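Local coordinates for protein tumour necrosis factor receptor (Ectromelia virus, PDB 3ON9) that probably binds host tumour necrosis factor and chemokines as a secreted decoy receptor, this piece being its chemokine-binding SECRET domain, at residues G28-I33 with T39-H44. Residues are numbered along the deposited sequence; the frame is centred on the assembly and turned at random.
Sequences GSSSTI and TITLTH
Ser31 with Leu42 and Ile33 with Ile40 form the hydrogen-bonded pairs of an antiparallel beta hairpin in one sheet of the SECRET beta-sandwich. Each pair is joined by two backbone hydrogen bonds, N-H to O in both directions: Leu42 N reaches Ser31 O at 2.8 Å, and Ile40 N meets Ile33 O at 2.8 Å with an almost straight N-H...O (177°). Between them Thr32 and Thr41 make a non-hydrogen-bonded pair, where Thr32 CA sends a CA-H...O contact to Ile40 O (3.2 Å). Their side chains lie alongside each other and point the same way, Thr32 CG2 resting 3.4 Å from Thr41 OG1. With OG1 beside the backbone N (chi1 -57°), the Thr41 methyl CG2 is anti to that N and lies 3.1 Å from Ser30 OG. Where the bonded ladder ends, a water accepts from His44 N (3.0 Å) and lies over the face of the His44 ring. On the face of Ser31, Ile33, Ile40 and Leu42 the hairpin packs on the opposing sheet, with Phe67 touching Ser31, Ile33 and Leu42, and Ile13 and Met15 touching Ile40. Within its own sheet, strand 38-45 pairs with strand 82-89, and strand 30-34 with strand 24-26 at the sheet's margin.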
loop_
_atom_site.group_PDB
_atom_site.type_symbol
_atom_site.label_atom_id
_atom_site.label_comp_id
_atom_site.label_asym_id
_atom_site.label_seq_id
_atom_site.Cartn_x
_atom_site.Cartn_y
_atom_site.Cartn_z
ATOM N N GLY A 28 4.901 6.420 10.675
ATOM C CA GLY A 28 6.274 6.744 11.020
ATOM C C GLY A 28 7.199 6.109 9.995
ATOM O O GLY A 28 6.773 5.785 8.886
ATOM N N SER A 29 8.454 5.914 10.387
ATOM C CA SER A 29 9.457 5.281 9.537
ATOM C C SER A 29 8.992 3.909 9.054
ATOM O O SER A 29 9.249 3.515 7.911
ATOM C CB SER A 29 10.754 5.144 10.325
ATOM O OG SER A 29 11.342 6.419 10.522
ATOM N N SER A 30 8.341 3.179 9.946
ATOM C CA SER A 30 7.708 1.912 9.605
ATOM C C SER A 30 6.236 2.049 9.978
ATOM O O SER A 30 5.856 1.897 11.136
ATOM C CB SER A 30 8.374 0.753 10.355
ATOM O OG SER A 30 7.790 -0.502 10.019
ATOM N N SER A 31 5.411 2.375 8.989
ATOM C CA SER A 31 4.006 2.652 9.241
ATOM C C SER A 31 3.194 1.363 9.254
ATOM O O SER A 31 3.396 0.479 8.416
ATOM C CB SER A 31 3.459 3.599 8.168
ATOM O OG SER A 31 4.121 4.855 8.180
ATOM N N THR A 32 2.272 1.252 10.208
ATOM C CA THR A 32 1.451 0.053 10.293
ATOM C C THR A 32 -0.044 0.323 10.339
ATOM O O THR A 32 -0.501 1.305 10.942
ATOM C CB THR A 32 1.841 -0.829 11.501
ATOM O OG1 THR A 32 1.845 -0.037 12.699
ATOM C CG2 THR A 32 3.220 -1.468 11.298
ATOM N N ILE A 33 -0.795 -0.561 9.689
ATOM C CA ILE A 33 -2.220 -0.721 9.946
ATOM C C ILE A 33 -2.386 -2.134 10.460
ATOM O O ILE A 33 -1.894 -3.063 9.840
ATOM C CB ILE A 33 -3.041 -0.569 8.649
ATOM C CG1 ILE A 33 -2.873 0.843 8.072
ATOM C CG2 ILE A 33 -4.504 -0.934 8.897
ATOM C CD1 ILE A 33 -3.243 0.944 6.572
ATOM N N THR A 39 -1.547 -7.593 9.784
ATOM C CA THR A 39 -0.784 -6.359 9.954
ATOM C C THR A 39 -0.158 -6.001 8.612
ATOM O O THR A 39 0.430 -6.853 7.945
ATOM C CB THR A 39 0.333 -6.494 10.996
ATOM O OG1 THR A 39 -0.231 -6.886 12.256
ATOM C CG2 THR A 39 1.069 -5.150 11.174
ATOM N N ILE A 40 -0.313 -4.743 8.223
ATOM C CA ILE A 40 0.328 -4.236 7.015
ATOM C C ILE A 40 1.405 -3.249 7.448
ATOM O O ILE A 40 1.111 -2.263 8.129
ATOM C CB ILE A 40 -0.667 -3.530 6.093
ATOM C CG1 ILE A 40 -1.852 -4.451 5.772
ATOM C CG2 ILE A 40 0.043 -3.069 4.812
ATOM C CD1 ILE A 40 -3.018 -3.737 5.104
ATOM N N THR A 41 2.645 -3.526 7.048
ATOM C CA THR A 41 3.807 -2.721 7.436
ATOM C C THR A 41 4.472 -2.116 6.204
ATOM O O THR A 41 4.869 -2.825 5.270
ATOM C CB THR A 41 4.840 -3.564 8.220
ATOM O OG1 THR A 41 4.211 -4.134 9.373
ATOM C CG2 THR A 41 6.040 -2.712 8.655
ATOM N N LEU A 42 4.569 -0.791 6.209
ATOM C CA LEU A 42 5.142 -0.031 5.113
ATOM C C LEU A 42 6.408 0.722 5.522
ATOM O O LEU A 42 6.395 1.496 6.475
ATOM C CB LEU A 42 4.117 0.992 4.622
ATOM C CG LEU A 42 4.649 2.102 3.713
ATOM C CD1 LEU A 42 5.023 1.585 2.329
ATOM C CD2 LEU A 42 3.610 3.203 3.622
ATOM N N THR A 43 7.490 0.520 4.786
ATOM C CA THR A 43 8.646 1.417 4.906
ATOM C C THR A 43 8.875 2.193 3.605
ATOM O O THR A 43 8.350 1.850 2.545
ATOM C CB THR A 43 9.938 0.702 5.354
ATOM O OG1 THR A 43 10.359 -0.224 4.352
ATOM C CG2 THR A 43 9.726 -0.039 6.676
ATOM N N HIS A 44 9.660 3.254 3.703
ATOM C CA HIS A 44 9.755 4.221 2.622
ATOM C C HIS A 44 11.084 4.949 2.686
ATOM O O HIS A 44 11.141 6.173 2.531
ATOM C CB HIS A 44 8.605 5.211 2.748
ATOM C CG HIS A 44 8.471 5.785 4.123
ATOM N ND1 HIS A 44 7.625 5.263 5.080
ATOM C CD2 HIS A 44 9.123 6.814 4.714
ATOM C CE1 HIS A 44 7.749 5.961 6.198
ATOM N NE2 HIS A 44 8.648 6.910 6.001
HETATM O O HOH W 1 10.936 4.274 6.175
#